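Local coordinates for type IV secretion system protein VirB11 (Brucella suis, PDB 2GZA) that hydrolyses ATP as a hexameric cytoplasmic ATPase of the VirB type IV secretion system, which could be required to establish the bacterial replication niche in the host, at residues I85-V91 and Q103-A109; Y319-D323 and K350-S354; L29-D35 and T118-P122; N44-F50 and P220-H224; S21-L26 and S72-T77. One frame throughout, in Å; residues are numbered along the deposited sequence.

Contact 1. Residues I85-V91 and Q103-A109; sequences ISDSRPV and QIVRPPA
The open end of the hairpin formed by strands 91-95 and 101-105 shows how pairing can continue past the last bridge. Three residues carry the contact: Arg-106, Pro-90 and Val-91. Segment 85-91 arrives as irregular loop and becomes strand only at Val-91; segment 103-109 is extended through Val-105 and then leaves the sheet. Val-91 and Val-105 form an antiparallel non-hydrogen-bonded pair, CA to CA 4.6 Å, both side chains t and on the same face, with Val-91 CG2 3.9 Å from Val-105 CG1. One step outward, Arg-106 N donates to Pro-90 O at 2.8 Å, and Val-105 CA approaches that same Pro-90 O at 3.2 Å. The Pro-90 ring fills the space beyond: its CG lies 3.8 Å from Pro-108 CG and its CB 4.0 Å from Ala-109 CB. Arg-106, with chi1 p and chi3 m, runs along the incoming loop, CG 3.7 Å from Ile-85 CG1 and CD 3.6 Å from Ser-86 O, until Asp-87 CB lies over one guanidinium face, 3.4 Å from Arg-106 NH2. Asp-87 OD2 remains 4.6 Å from Arg-106 NH2, well out of the guanidinium plane. The joint between sheet edge and loop therefore rests on one backbone hydrogen bond, proline and aliphatic packing, and charge proximity without a salt bridge.

Contact 2. Residues Y319-D323 and K350-S354; sequences YLVVD and KRALS
Helix, β-hairpin, helix is the order of elements here: helix 311-321 leads into the hairpin of strands 324-331 and 339-345 in the mixed sheet of the ATPase domain, and helix 347-355 follows it and returns to the end of the first helix. The helices come closest where the CA atoms of Leu-320 and Lys-350 are 5.2 Å apart. Val-322 is the first residue to abandon helical angles (phi/psi -98/115), which sets Asp-323 beyond the helix end with chi1 m. Lys-350 meets it with a fully extended side chain, all four chi angles t, and its NZ forms a salt bridge to Asp-323 OD1 at 2.7 Å. The other carboxylate oxygen, OD2, accepts from the backbone amide of Val-177, at the foot of strand 178-182, so both oxygens have partners. Tyr-319 OH is hydrogen-bonded to Arg-315, and Arg-351 spends its NE and NH2 on weak bonds to Ser-147 and Lys-146 carbonyls. Within helix 347-355, Ser-354 N donates to Lys-350 O at 3.0 Å; the single hydroxyl proton on Ser-354 OG has two carbonyls in range, Lys-350 O at 3.0 Å and Arg-351 O at 2.9 Å. Apolar packing completes the joint. Leu-320, which also packs on Glu-294 of the second subunit, puts its CD2 3.5 Å from Ser-354 CB, while Tyr-319 CB sits 3.7 Å from Leu-353 CD2.

Contact 3. Residues L29-D35 and T118-P122; sequences LRPWLDD and TIRKP
Lys-121 shows how one long side chain can gather the carbonyls at the end of a short helix. Its chi angles run m, t, p, t, the kink at chi3 bringing NZ to Trp-32 O at 2.9 Å and Asp-35 O at 2.7 Å, with a weaker bond to Leu-33 O at 3.0 Å; Ile-38 O accepts from NZ too. Segment 29-35 is helix 30-34 with its flanks, and 118-122 is the end of strand 116-120, a central strand of the six-stranded antiparallel sheet in the N-terminal domain. The segments stay well apart, the nearest CA atoms, Leu-33 and Lys-121, being 8.1 Å distant, so side chains span the gap. Leu-29, Leu-33 and Ile-119 all adopt mt: Leu-33 CD2 reaches Ile-119 CG2 at 3.8 Å, and Leu-29 CD1 reaches Ile-119 CD1 at 4.0 Å. Trp-32, also m at chi1, turns its indole away from this strand and onto Tyr-60 and strand 48-52.

Contact 4. Residues N44-F50 and P220-H224; sequences NRPGEVF and PNHVH
This is a polar interface between two sheets, bridged by a partly buried cluster of hydrogen bonds: segment 44-50 holds the connection between strands 40-43 and 48-52 of the N-terminal antiparallel sheet, and 220-224 enters strand 222-226, an outer strand of the parallel sheet in the ATPase domain. The first segment reverses through a type II β-turn from Arg-45 to Glu-48; Gly-47, at phi/psi 97/-7, has angles at which a CB would be jammed against the Pro-46 carbonyl. The CA atoms come nearest at Asn-44 and Val-223, 5.9 Å apart, too far for strand pairing, so side chains make the connection. Asn-44 (chi1 m) donates from ND2 to Asn-221 OD1 at 3.0 Å, and Arg-204 binds both asparagines. One water is held by four atoms: it accepts from Asn-44 ND2 (2.9 Å) and Arg-45 NH1 (3.1 Å) and donates to Glu-48 OE2 (2.7 Å) and, very closely, Pro-220 O (2.4 Å). Arg-45 NH1 also lies over the His-222 ring, while NH2 of the same arginine is salt-bridged to Glu-111. Apolar contact comes from Phe-50: Asn-221 CB sits 3.6 Å from its ring centroid in a CH-pi contact, and Phe-50 CZ lies 3.9 Å from Pro-220 CB. Here the turn between two N-terminal strands docks on the edge of the parallel sheet of the P-loop ATPase domain, joining the two domains within one chain.

Contact 5. Residues S21-L26 and S72-T77; sequences SVNFHL and SLGTAT
Across the nearly antiparallel pair of helices 13-26 and 67-81, the small residues Ser-72 and Ala-76 meet larger side chains. The axes of segments 21-26 and 72-77 pass 8.7 Å apart at a signed crossing angle of -158°, and the register is fixed by two CA pairs, Val-22 with Ala-76 and His-25 with Leu-73, each 5.2 Å. Along 72-77, Ser-72 comes first. Its CB lies over a face of the His-25 imidazole, 3.9 Å from the ring centroid in a CH-pi contact, while its OG turns back to Glu-68 O in its own helix. Leu-73 (chi1 t, chi2 p) follows, with its CA 3.8 Å from His-25 CB and its CD1 extending to Leu-26 CD2 at 3.7 Å. One helical turn beyond Ser-72, Ala-76 points toward the opposite helix: its CB is 3.7 Å from His-25 CD2 and 4.3 Å from Val-22 CG2, and that same Val-22 CG2 is 3.5 Å from Ala-76 O. Thr-77 closes the series, its CG2 3.7 Å from Val-22 CG1 and its OG1 donating to Gly-74 O at 2.6 Å. Leu-96, in a loop, packs against Val-22, Leu-26 and Thr-77 alike. His-25 takes chi1 m, which brings its ring over Ser-72 CB and near Ala-76. With no hydrogen bond between the segments, this helix pair is held by van der Waals and CH-pi contacts, the hydroxyls of Ser-72, Thr-75 and Thr-77 being bonded within helix 67-81.

Contacts 1, 3 and 5 lie in the N-terminal domain and contact 4 at its border with the ATPase domain, while contact 2 stands apart across the chain, its centre 34 to 45 Å from theirs. Contacts 1, 3 and 4 all reach the six-stranded sheet: Gln-103 N lies 2.9 Å from Thr-118 O, a probable hydrogen bond between neighbouring strands, and Trp-32 CE2 meets Val-49 CG2 at 3.5 Å. Contact 5 adds the helical layer, where Ile-85 CG2 touches Thr-75 N at 3.4 Å and Ile-104 CD1 touches Thr-77 OG1 at 3.6 Å. In contact 4 the His-224 side chain is about 11 Å from that of Thr-189 in the predicted ATP site.

Contact 1. Residues I85-V91 and Q103-A109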
# COMPACT_ATOMS: atom_id res chain seq x y z
N ILE C 85 -34.03 7.66 23.35
CA ILE C 85 -33.32 6.89 24.34
C ILE C 85 -34.18 5.66 24.70
O ILE C 85 -34.98 5.67 25.64
CB ILE C 85 -32.90 7.70 25.60
CG1 ILE C 85 -32.06 6.82 26.54
CG2 ILE C 85 -34.11 8.28 26.32
CD1 ILE C 85 -30.97 7.57 27.26
N SER C 86 -33.99 4.65 23.88
CA SER C 86 -34.65 3.38 24.00
C SER C 86 -33.65 2.41 24.59
O SER C 86 -32.50 2.76 24.86
CB SER C 86 -35.14 2.88 22.64
OG SER C 86 -34.08 2.84 21.70
N ASP C 87 -34.10 1.17 24.78
CA ASP C 87 -33.28 0.08 25.28
C ASP C 87 -32.39 -0.49 24.15
O ASP C 87 -31.49 -1.29 24.41
CB ASP C 87 -34.21 -0.93 25.98
CG ASP C 87 -33.83 -2.37 25.79
OD1 ASP C 87 -34.62 -3.11 25.17
OD2 ASP C 87 -32.74 -2.76 26.27
N SER C 88 -32.62 -0.03 22.90
CA SER C 88 -31.79 -0.37 21.72
C SER C 88 -30.92 0.83 21.30
O SER C 88 -30.10 0.73 20.38
CB SER C 88 -32.66 -0.88 20.57
OG SER C 88 -33.79 -0.03 20.37
N ARG C 89 -31.11 1.94 22.00
CA ARG C 89 -30.27 3.14 21.87
C ARG C 89 -30.11 3.77 23.26
O ARG C 89 -30.78 4.76 23.58
CB ARG C 89 -30.84 4.12 20.85
CG ARG C 89 -30.49 3.74 19.41
CD ARG C 89 -31.09 4.68 18.38
NE ARG C 89 -30.57 4.37 17.05
CZ ARG C 89 -31.09 4.83 15.91
NH1 ARG C 89 -32.16 5.62 15.92
NH2 ARG C 89 -30.54 4.49 14.76
N PRO C 90 -29.23 3.19 24.09
CA PRO C 90 -29.12 3.55 25.50
C PRO C 90 -28.06 4.60 25.87
O PRO C 90 -27.93 4.94 27.04
CB PRO C 90 -28.78 2.21 26.16
CG PRO C 90 -28.29 1.30 25.03
CD PRO C 90 -28.32 2.08 23.76
N VAL C 91 -27.32 5.11 24.89
CA VAL C 91 -26.33 6.16 25.14
C VAL C 91 -26.74 7.44 24.42
O VAL C 91 -26.96 7.43 23.21
CB VAL C 91 -24.91 5.71 24.75
CG1 VAL C 91 -23.93 6.86 24.87
CG2 VAL C 91 -24.47 4.55 25.63
N GLN C 103 -24.54 13.81 29.26
CA GLN C 103 -24.44 12.44 28.80
C GLN C 103 -25.29 11.53 29.65
O GLN C 103 -25.20 11.55 30.88
CB GLN C 103 -23.01 11.95 28.73
CG GLN C 103 -22.54 11.79 27.31
CD GLN C 103 -22.67 10.36 26.81
OE1 GLN C 103 -22.33 10.06 25.66
NE2 GLN C 103 -23.15 9.46 27.67
N ILE C 104 -26.13 10.76 28.98
CA ILE C 104 -27.02 9.82 29.64
C ILE C 104 -26.83 8.41 29.12
O ILE C 104 -26.87 8.16 27.91
CB ILE C 104 -28.51 10.24 29.55
CG1 ILE C 104 -28.71 11.65 30.14
CG2 ILE C 104 -29.40 9.22 30.28
CD1 ILE C 104 -30.14 12.14 30.13
N VAL C 105 -26.59 7.49 30.04
CA VAL C 105 -26.55 6.06 29.74
C VAL C 105 -27.66 5.36 30.51
O VAL C 105 -27.80 5.56 31.72
CB VAL C 105 -25.19 5.43 30.12
CG1 VAL C 105 -25.05 4.05 29.48
CG2 VAL C 105 -24.05 6.33 29.72
N ARG C 106 -28.45 4.55 29.81
CA ARG C 106 -29.52 3.79 30.45
C ARG C 106 -29.30 2.26 30.43
O ARG C 106 -28.48 1.77 29.65
CB ARG C 106 -30.91 4.21 29.91
CG ARG C 106 -31.21 3.80 28.50
CD ARG C 106 -32.70 3.54 28.32
NE ARG C 106 -33.04 2.15 28.61
CZ ARG C 106 -34.27 1.70 28.85
NH1 ARG C 106 -35.30 2.53 28.85
NH2 ARG C 106 -34.46 0.41 29.10
N PRO C 107 -30.01 1.52 31.31
CA PRO C 107 -29.95 0.13 31.79
C PRO C 107 -29.49 -1.09 30.98
O PRO C 107 -29.07 -2.07 31.61
CB PRO C 107 -31.35 -0.09 32.31
CG PRO C 107 -31.62 1.16 32.96
CD PRO C 107 -31.07 2.23 32.05
N PRO C 108 -29.64 -1.14 29.65
CA PRO C 108 -28.81 -2.26 29.18
C PRO C 108 -27.32 -1.90 29.24
O PRO C 108 -26.50 -2.71 29.67
CB PRO C 108 -29.28 -2.50 27.74
CG PRO C 108 -29.92 -1.21 27.32
CD PRO C 108 -30.40 -0.49 28.57
N ALA C 109 -26.98 -0.67 28.85
CA ALA C 109 -25.58 -0.25 28.79
C ALA C 109 -24.96 0.14 30.14
O ALA C 109 -23.75 0.25 30.26
CB ALA C 109 -25.40 0.85 27.77

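Contact 2. Residues Y319-D323 and K350-S354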
# COMPACT_ATOMS: atom_id res chain seq x y z
N TYR C 319 3.79 2.06 23.77
CA TYR C 319 4.83 2.42 24.72
C TYR C 319 4.64 3.80 25.35
O TYR C 319 5.07 4.01 26.49
CB TYR C 319 6.23 2.33 24.09
CG TYR C 319 6.70 0.92 23.79
CD1 TYR C 319 7.38 0.63 22.61
CD2 TYR C 319 6.46 -0.14 24.67
CE1 TYR C 319 7.82 -0.66 22.32
CE2 TYR C 319 6.89 -1.43 24.39
CZ TYR C 319 7.57 -1.68 23.21
OH TYR C 319 8.00 -2.95 22.92
N LEU C 320 4.01 4.71 24.63
CA LEU C 320 3.72 6.04 25.14
C LEU C 320 2.58 6.03 26.14
O LEU C 320 2.50 6.89 27.02
CB LEU C 320 3.41 6.99 23.99
CG LEU C 320 4.60 7.43 23.15
CD1 LEU C 320 4.12 8.15 21.92
CD2 LEU C 320 5.56 8.31 23.94
N VAL C 321 1.71 5.05 26.00
CA VAL C 321 0.44 4.99 26.71
C VAL C 321 0.47 3.98 27.86
O VAL C 321 -0.12 4.22 28.91
CB VAL C 321 -0.69 4.68 25.70
CG1 VAL C 321 -1.83 3.92 26.34
CG2 VAL C 321 -1.16 5.96 25.05
N VAL C 322 1.15 2.86 27.66
CA VAL C 322 1.16 1.78 28.65
C VAL C 322 2.40 1.85 29.51
O VAL C 322 3.51 1.67 29.02
CB VAL C 322 1.05 0.36 27.99
CG1 VAL C 322 1.17 -0.74 29.04
CG2 VAL C 322 -0.25 0.21 27.22
N ASP C 323 2.21 2.10 30.80
CA ASP C 323 3.32 2.30 31.72
C ASP C 323 3.83 0.99 32.29
O ASP C 323 5.04 0.74 32.32
CB ASP C 323 2.92 3.24 32.86
CG ASP C 323 2.65 4.65 32.37
OD1 ASP C 323 3.52 5.20 31.67
OD2 ASP C 323 1.56 5.18 32.68
N LYS C 350 9.63 5.13 27.04
CA LYS C 350 8.58 6.12 26.96
C LYS C 350 9.26 7.48 26.71
O LYS C 350 8.89 8.20 25.80
CB LYS C 350 7.76 6.13 28.25
CG LYS C 350 6.55 7.02 28.20
CD LYS C 350 5.71 6.82 29.42
CE LYS C 350 4.70 7.93 29.54
NZ LYS C 350 3.53 7.49 30.31
N ARG C 351 10.30 7.78 27.49
CA ARG C 351 11.01 9.06 27.42
C ARG C 351 11.66 9.29 26.07
O ARG C 351 11.26 10.18 25.33
CB ARG C 351 12.05 9.15 28.53
CG ARG C 351 12.45 10.57 28.89
CD ARG C 351 11.43 11.20 29.83
NE ARG C 351 11.16 12.58 29.47
CZ ARG C 351 10.05 13.01 28.88
NH1 ARG C 351 9.06 12.16 28.60
NH2 ARG C 351 9.91 14.30 28.59
N ALA C 352 12.67 8.47 25.77
CA ALA C 352 13.39 8.57 24.50
C ALA C 352 12.42 8.80 23.35
O ALA C 352 12.48 9.83 22.68
CB ALA C 352 14.24 7.33 24.28
N LEU C 353 11.50 7.85 23.17
CA LEU C 353 10.44 7.90 22.15
C LEU C 353 9.69 9.23 22.09
O LEU C 353 9.61 9.84 21.03
CB LEU C 353 9.44 6.77 22.39
CG LEU C 353 9.53 5.43 21.64
CD1 LEU C 353 10.96 4.99 21.31
CD2 LEU C 353 8.81 4.37 22.44
N SER C 354 9.15 9.68 23.21
CA SER C 354 8.35 10.90 23.25
C SER C 354 9.18 12.14 22.96
O SER C 354 8.65 13.22 22.68
CB SER C 354 7.63 11.05 24.59
OG SER C 354 8.54 11.16 25.66

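Contact 3. Residues L29-D35 and T118-P122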
# COMPACT_ATOMS: atom_id res chain seq x y z
N LEU C 29 -32.41 18.62 40.40
CA LEU C 29 -30.98 18.94 40.28
C LEU C 29 -30.73 20.45 40.25
O LEU C 29 -29.59 20.90 40.11
CB LEU C 29 -30.38 18.26 39.03
CG LEU C 29 -30.46 16.73 38.97
CD1 LEU C 29 -29.92 16.19 37.66
CD2 LEU C 29 -29.76 16.09 40.17
N ARG C 30 -31.82 21.20 40.40
CA ARG C 30 -31.81 22.66 40.35
C ARG C 30 -30.78 23.32 41.26
O ARG C 30 -30.06 24.21 40.80
CB ARG C 30 -33.23 23.19 40.61
CG ARG C 30 -33.60 24.49 39.88
CD ARG C 30 -34.22 24.25 38.50
NE ARG C 30 -33.25 23.85 37.48
CZ ARG C 30 -32.37 24.66 36.91
NH1 ARG C 30 -32.33 25.94 37.25
NH2 ARG C 30 -31.53 24.20 36.00
N PRO C 31 -30.68 22.89 42.54
CA PRO C 31 -29.68 23.48 43.45
C PRO C 31 -28.24 23.42 42.94
O PRO C 31 -27.53 24.42 43.03
CB PRO C 31 -29.85 22.64 44.72
CG PRO C 31 -31.25 22.16 44.67
CD PRO C 31 -31.51 21.88 43.22
N TRP C 32 -27.84 22.27 42.39
CA TRP C 32 -26.48 22.06 41.90
C TRP C 32 -26.26 22.73 40.55
O TRP C 32 -25.17 23.21 40.25
CB TRP C 32 -26.18 20.56 41.78
CG TRP C 32 -26.30 19.85 43.09
CD1 TRP C 32 -25.33 19.71 44.03
CD2 TRP C 32 -27.46 19.20 43.61
NE1 TRP C 32 -25.81 19.01 45.11
CE2 TRP C 32 -27.12 18.69 44.87
CE3 TRP C 32 -28.76 19.02 43.14
CZ2 TRP C 32 -28.02 17.98 45.66
CZ3 TRP C 32 -29.66 18.32 43.92
CH2 TRP C 32 -29.28 17.81 45.17
N LEU C 33 -27.32 22.77 39.75
CA LEU C 33 -27.27 23.35 38.41
C LEU C 33 -27.13 24.88 38.45
O LEU C 33 -26.55 25.46 37.53
CB LEU C 33 -28.49 22.93 37.58
CG LEU C 33 -28.59 21.46 37.12
CD1 LEU C 33 -29.89 21.15 36.39
CD2 LEU C 33 -27.41 21.03 36.26
N ASP C 34 -27.63 25.50 39.51
CA ASP C 34 -27.61 26.96 39.64
C ASP C 34 -26.39 27.50 40.40
O ASP C 34 -26.05 28.69 40.26
CB ASP C 34 -28.91 27.46 40.28
CG ASP C 34 -30.14 27.21 39.42
OD1 ASP C 34 -30.01 27.19 38.18
OD2 ASP C 34 -31.24 27.03 39.98
N ASP C 35 -25.74 26.64 41.18
CA ASP C 35 -24.57 27.05 41.95
C ASP C 35 -23.37 27.21 41.03
O ASP C 35 -22.91 26.23 40.43
CB ASP C 35 -24.30 26.04 43.07
CG ASP C 35 -23.44 26.62 44.18
OD1 ASP C 35 -23.75 26.35 45.35
OD2 ASP C 35 -22.46 27.34 43.88
N THR C 118 -24.45 12.65 33.42
CA THR C 118 -23.33 13.56 33.65
C THR C 118 -23.59 14.89 32.97
O THR C 118 -23.77 14.96 31.76
CB THR C 118 -22.01 12.97 33.20
OG1 THR C 118 -21.82 11.71 33.84
CG2 THR C 118 -20.87 13.92 33.57
N ILE C 119 -23.63 15.94 33.77
CA ILE C 119 -23.90 17.28 33.27
C ILE C 119 -22.66 18.14 33.40
O ILE C 119 -22.19 18.43 34.50
CB ILE C 119 -25.14 17.90 33.99
CG1 ILE C 119 -26.39 17.08 33.69
CG2 ILE C 119 -25.34 19.35 33.57
CD1 ILE C 119 -27.56 17.32 34.63
N ARG C 120 -22.12 18.51 32.25
CA ARG C 120 -21.00 19.42 32.17
C ARG C 120 -21.54 20.83 32.14
O ARG C 120 -22.49 21.12 31.42
CB ARG C 120 -20.15 19.13 30.93
N LYS C 121 -20.92 21.72 32.89
CA LYS C 121 -21.36 23.11 32.88
C LYS C 121 -20.39 24.04 32.17
O LYS C 121 -19.18 23.87 32.25
CB LYS C 121 -21.64 23.59 34.31
CG LYS C 121 -22.97 23.10 34.85
CD LYS C 121 -23.06 23.24 36.37
CE LYS C 121 -23.49 24.65 36.78
NZ LYS C 121 -23.69 24.75 38.25
N PRO C 122 -20.96 25.01 31.43
CA PRO C 122 -20.23 26.10 30.75
C PRO C 122 -19.64 27.15 31.72
O PRO C 122 -20.11 27.30 32.85
CB PRO C 122 -21.27 26.73 29.83
CG PRO C 122 -22.59 26.32 30.39
CD PRO C 122 -22.36 24.95 30.96

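Contact 4. Residues N44-F50 and P220-H224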
# COMPACT_ATOMS: atom_id res chain seq x y z
N ASN C 44 -25.38 8.80 39.38
CA ASN C 44 -24.93 7.43 39.07
C ASN C 44 -26.03 6.41 39.25
O ASN C 44 -26.06 5.38 38.57
CB ASN C 44 -23.74 7.02 39.94
CG ASN C 44 -22.58 7.98 39.84
OD1 ASN C 44 -22.42 8.66 38.83
ND2 ASN C 44 -21.78 8.06 40.90
N ARG C 45 -26.92 6.69 40.19
CA ARG C 45 -28.00 5.78 40.56
C ARG C 45 -29.09 6.55 41.27
O ARG C 45 -28.84 7.65 41.77
CB ARG C 45 -27.47 4.62 41.43
CG ARG C 45 -26.82 5.02 42.75
CD ARG C 45 -25.39 4.49 42.84
NE ARG C 45 -25.25 3.22 42.13
CZ ARG C 45 -24.15 2.80 41.51
NH1 ARG C 45 -23.05 3.53 41.49
NH2 ARG C 45 -24.16 1.62 40.90
N PRO C 46 -30.30 5.97 41.34
CA PRO C 46 -31.42 6.60 42.03
C PRO C 46 -31.04 7.01 43.44
O PRO C 46 -30.40 6.23 44.15
CB PRO C 46 -32.45 5.46 42.12
CG PRO C 46 -31.69 4.20 41.80
CD PRO C 46 -30.68 4.65 40.81
N GLY C 47 -31.41 8.23 43.83
CA GLY C 47 -31.27 8.67 45.22
C GLY C 47 -30.04 9.49 45.56
O GLY C 47 -29.93 9.99 46.67
N GLU C 48 -29.11 9.63 44.62
CA GLU C 48 -27.89 10.38 44.93
C GLU C 48 -27.39 11.25 43.79
O GLU C 48 -27.73 11.04 42.63
CB GLU C 48 -26.78 9.47 45.47
CG GLU C 48 -26.72 8.06 44.90
CD GLU C 48 -25.31 7.49 44.92
OE1 GLU C 48 -24.98 6.74 45.86
OE2 GLU C 48 -24.54 7.80 43.99
N VAL C 49 -26.61 12.26 44.15
CA VAL C 49 -25.88 13.06 43.19
C VAL C 49 -24.43 13.21 43.64
O VAL C 49 -24.14 13.23 44.83
CB VAL C 49 -26.53 14.46 42.91
CG1 VAL C 49 -28.03 14.40 43.05
CG2 VAL C 49 -25.95 15.54 43.80
N PHE C 50 -23.53 13.27 42.67
CA PHE C 50 -22.14 13.62 42.93
C PHE C 50 -21.80 14.88 42.14
O PHE C 50 -22.06 14.95 40.94
CB PHE C 50 -21.21 12.47 42.55
CG PHE C 50 -21.05 11.44 43.63
CD1 PHE C 50 -21.93 10.36 43.71
CD2 PHE C 50 -20.04 11.55 44.57
CE1 PHE C 50 -21.78 9.41 44.70
CE2 PHE C 50 -19.90 10.59 45.57
CZ PHE C 50 -20.77 9.52 45.63
N PRO C 220 -17.86 4.89 46.29
CA PRO C 220 -19.27 5.29 46.14
C PRO C 220 -19.58 5.98 44.81
O PRO C 220 -20.65 5.78 44.25
CB PRO C 220 -19.49 6.27 47.30
CG PRO C 220 -18.12 6.68 47.75
CD PRO C 220 -17.25 5.49 47.49
N ASN C 221 -18.63 6.76 44.31
CA ASN C 221 -18.81 7.48 43.05
C ASN C 221 -18.33 6.63 41.87
O ASN C 221 -17.19 6.76 41.43
CB ASN C 221 -18.07 8.83 43.12
CG ASN C 221 -18.38 9.75 41.95
OD1 ASN C 221 -19.09 9.39 41.01
ND2 ASN C 221 -17.84 10.96 42.00
N HIS C 222 -19.20 5.76 41.37
CA HIS C 222 -18.86 4.92 40.23
C HIS C 222 -20.04 4.64 39.32
O HIS C 222 -21.20 4.81 39.72
CB HIS C 222 -18.19 3.60 40.68
CG HIS C 222 -19.12 2.62 41.32
ND1 HIS C 222 -19.32 2.56 42.68
CD2 HIS C 222 -19.91 1.66 40.78
CE1 HIS C 222 -20.19 1.61 42.95
NE2 HIS C 222 -20.57 1.05 41.81
N VAL C 223 -19.73 4.22 38.10
CA VAL C 223 -20.74 3.79 37.13
C VAL C 223 -20.25 2.50 36.47
O VAL C 223 -19.12 2.46 35.96
CB VAL C 223 -21.01 4.89 36.05
CG1 VAL C 223 -21.97 4.37 34.99
CG2 VAL C 223 -21.58 6.15 36.69
N HIS C 224 -21.08 1.46 36.49
CA HIS C 224 -20.77 0.23 35.76
C HIS C 224 -21.43 0.27 34.40
O HIS C 224 -22.66 0.33 34.30
CB HIS C 224 -21.26 -1.01 36.51
CG HIS C 224 -20.66 -1.19 37.87
ND1 HIS C 224 -19.31 -1.36 38.07
CD2 HIS C 224 -21.24 -1.24 39.09
CE1 HIS C 224 -19.08 -1.50 39.36
NE2 HIS C 224 -20.23 -1.44 40.00
O HOH W 1 -22.63 6.25 42.97

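Contact 5. Residues S21-L26 and S72-T77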
# COMPACT_ATOMS: atom_id res chain seq x y z
N SER C 21 -40.14 20.93 29.26
CA SER C 21 -40.27 19.56 29.75
C SER C 21 -38.97 19.06 30.34
O SER C 21 -38.97 18.47 31.42
CB SER C 21 -40.75 18.62 28.64
OG SER C 21 -42.05 19.00 28.21
N VAL C 22 -37.87 19.32 29.64
CA VAL C 22 -36.54 18.99 30.11
C VAL C 22 -36.27 19.66 31.45
O VAL C 22 -35.82 19.00 32.38
CB VAL C 22 -35.47 19.42 29.10
CG1 VAL C 22 -34.12 18.87 29.51
CG2 VAL C 22 -35.83 18.92 27.70
N ASN C 23 -36.56 20.96 31.54
CA ASN C 23 -36.41 21.73 32.77
C ASN C 23 -37.23 21.17 33.92
O ASN C 23 -36.80 21.19 35.07
CB ASN C 23 -36.79 23.19 32.55
CG ASN C 23 -35.70 23.99 31.88
OD1 ASN C 23 -34.63 23.45 31.56
ND2 ASN C 23 -35.96 25.28 31.66
N PHE C 24 -38.42 20.69 33.59
CA PHE C 24 -39.31 20.08 34.56
C PHE C 24 -38.64 18.89 35.22
O PHE C 24 -38.64 18.78 36.45
CB PHE C 24 -40.62 19.64 33.87
CG PHE C 24 -41.65 19.08 34.81
CD1 PHE C 24 -42.54 19.93 35.46
CD2 PHE C 24 -41.74 17.71 35.04
CE1 PHE C 24 -43.50 19.42 36.33
CE2 PHE C 24 -42.69 17.19 35.91
CZ PHE C 24 -43.57 18.05 36.55
N HIS C 25 -38.07 18.00 34.41
CA HIS C 25 -37.38 16.82 34.91
C HIS C 25 -35.99 17.12 35.48
O HIS C 25 -35.38 16.26 36.13
CB HIS C 25 -37.32 15.71 33.84
CG HIS C 25 -38.67 15.32 33.31
ND1 HIS C 25 -39.62 14.69 34.08
CD2 HIS C 25 -39.22 15.47 32.09
CE1 HIS C 25 -40.70 14.48 33.36
NE2 HIS C 25 -40.48 14.94 32.15
N LEU C 26 -35.50 18.34 35.24
CA LEU C 26 -34.23 18.78 35.81
C LEU C 26 -34.37 19.38 37.20
O LEU C 26 -33.38 19.62 37.88
CB LEU C 26 -33.55 19.77 34.87
CG LEU C 26 -32.82 19.14 33.68
CD1 LEU C 26 -32.24 20.23 32.81
CD2 LEU C 26 -31.74 18.20 34.18
N SER C 72 -37.60 9.42 32.61
CA SER C 72 -38.32 10.57 32.06
C SER C 72 -37.37 11.68 31.64
O SER C 72 -37.60 12.34 30.62
CB SER C 72 -39.30 11.14 33.10
OG SER C 72 -40.22 10.17 33.54
N LEU C 73 -36.34 11.91 32.45
CA LEU C 73 -35.32 12.90 32.14
C LEU C 73 -34.64 12.58 30.82
O LEU C 73 -34.49 13.45 29.97
CB LEU C 73 -34.29 13.00 33.27
CG LEU C 73 -33.01 13.81 33.04
CD1 LEU C 73 -33.29 15.25 32.67
CD2 LEU C 73 -32.14 13.75 34.26
N GLY C 74 -34.27 11.31 30.65
CA GLY C 74 -33.65 10.83 29.41
C GLY C 74 -34.49 11.11 28.19
O GLY C 74 -34.03 11.75 27.24
N THR C 75 -35.73 10.65 28.22
CA THR C 75 -36.63 10.78 27.08
C THR C 75 -36.86 12.24 26.71
O THR C 75 -36.82 12.60 25.53
CB THR C 75 -37.99 10.09 27.33
OG1 THR C 75 -38.67 10.73 28.42
CG2 THR C 75 -37.79 8.60 27.65
N ALA C 76 -37.07 13.08 27.72
CA ALA C 76 -37.28 14.51 27.51
C ALA C 76 -36.09 15.16 26.82
O ALA C 76 -36.27 15.97 25.90
CB ALA C 76 -37.59 15.21 28.82
N THR C 77 -34.88 14.78 27.23
CA THR C 77 -33.66 15.32 26.64
C THR C 77 -33.49 14.81 25.22
O THR C 77 -33.06 15.56 24.34
CB THR C 77 -32.41 15.00 27.49
OG1 THR C 77 -32.20 13.59 27.53
CG2 THR C 77 -32.57 15.53 28.90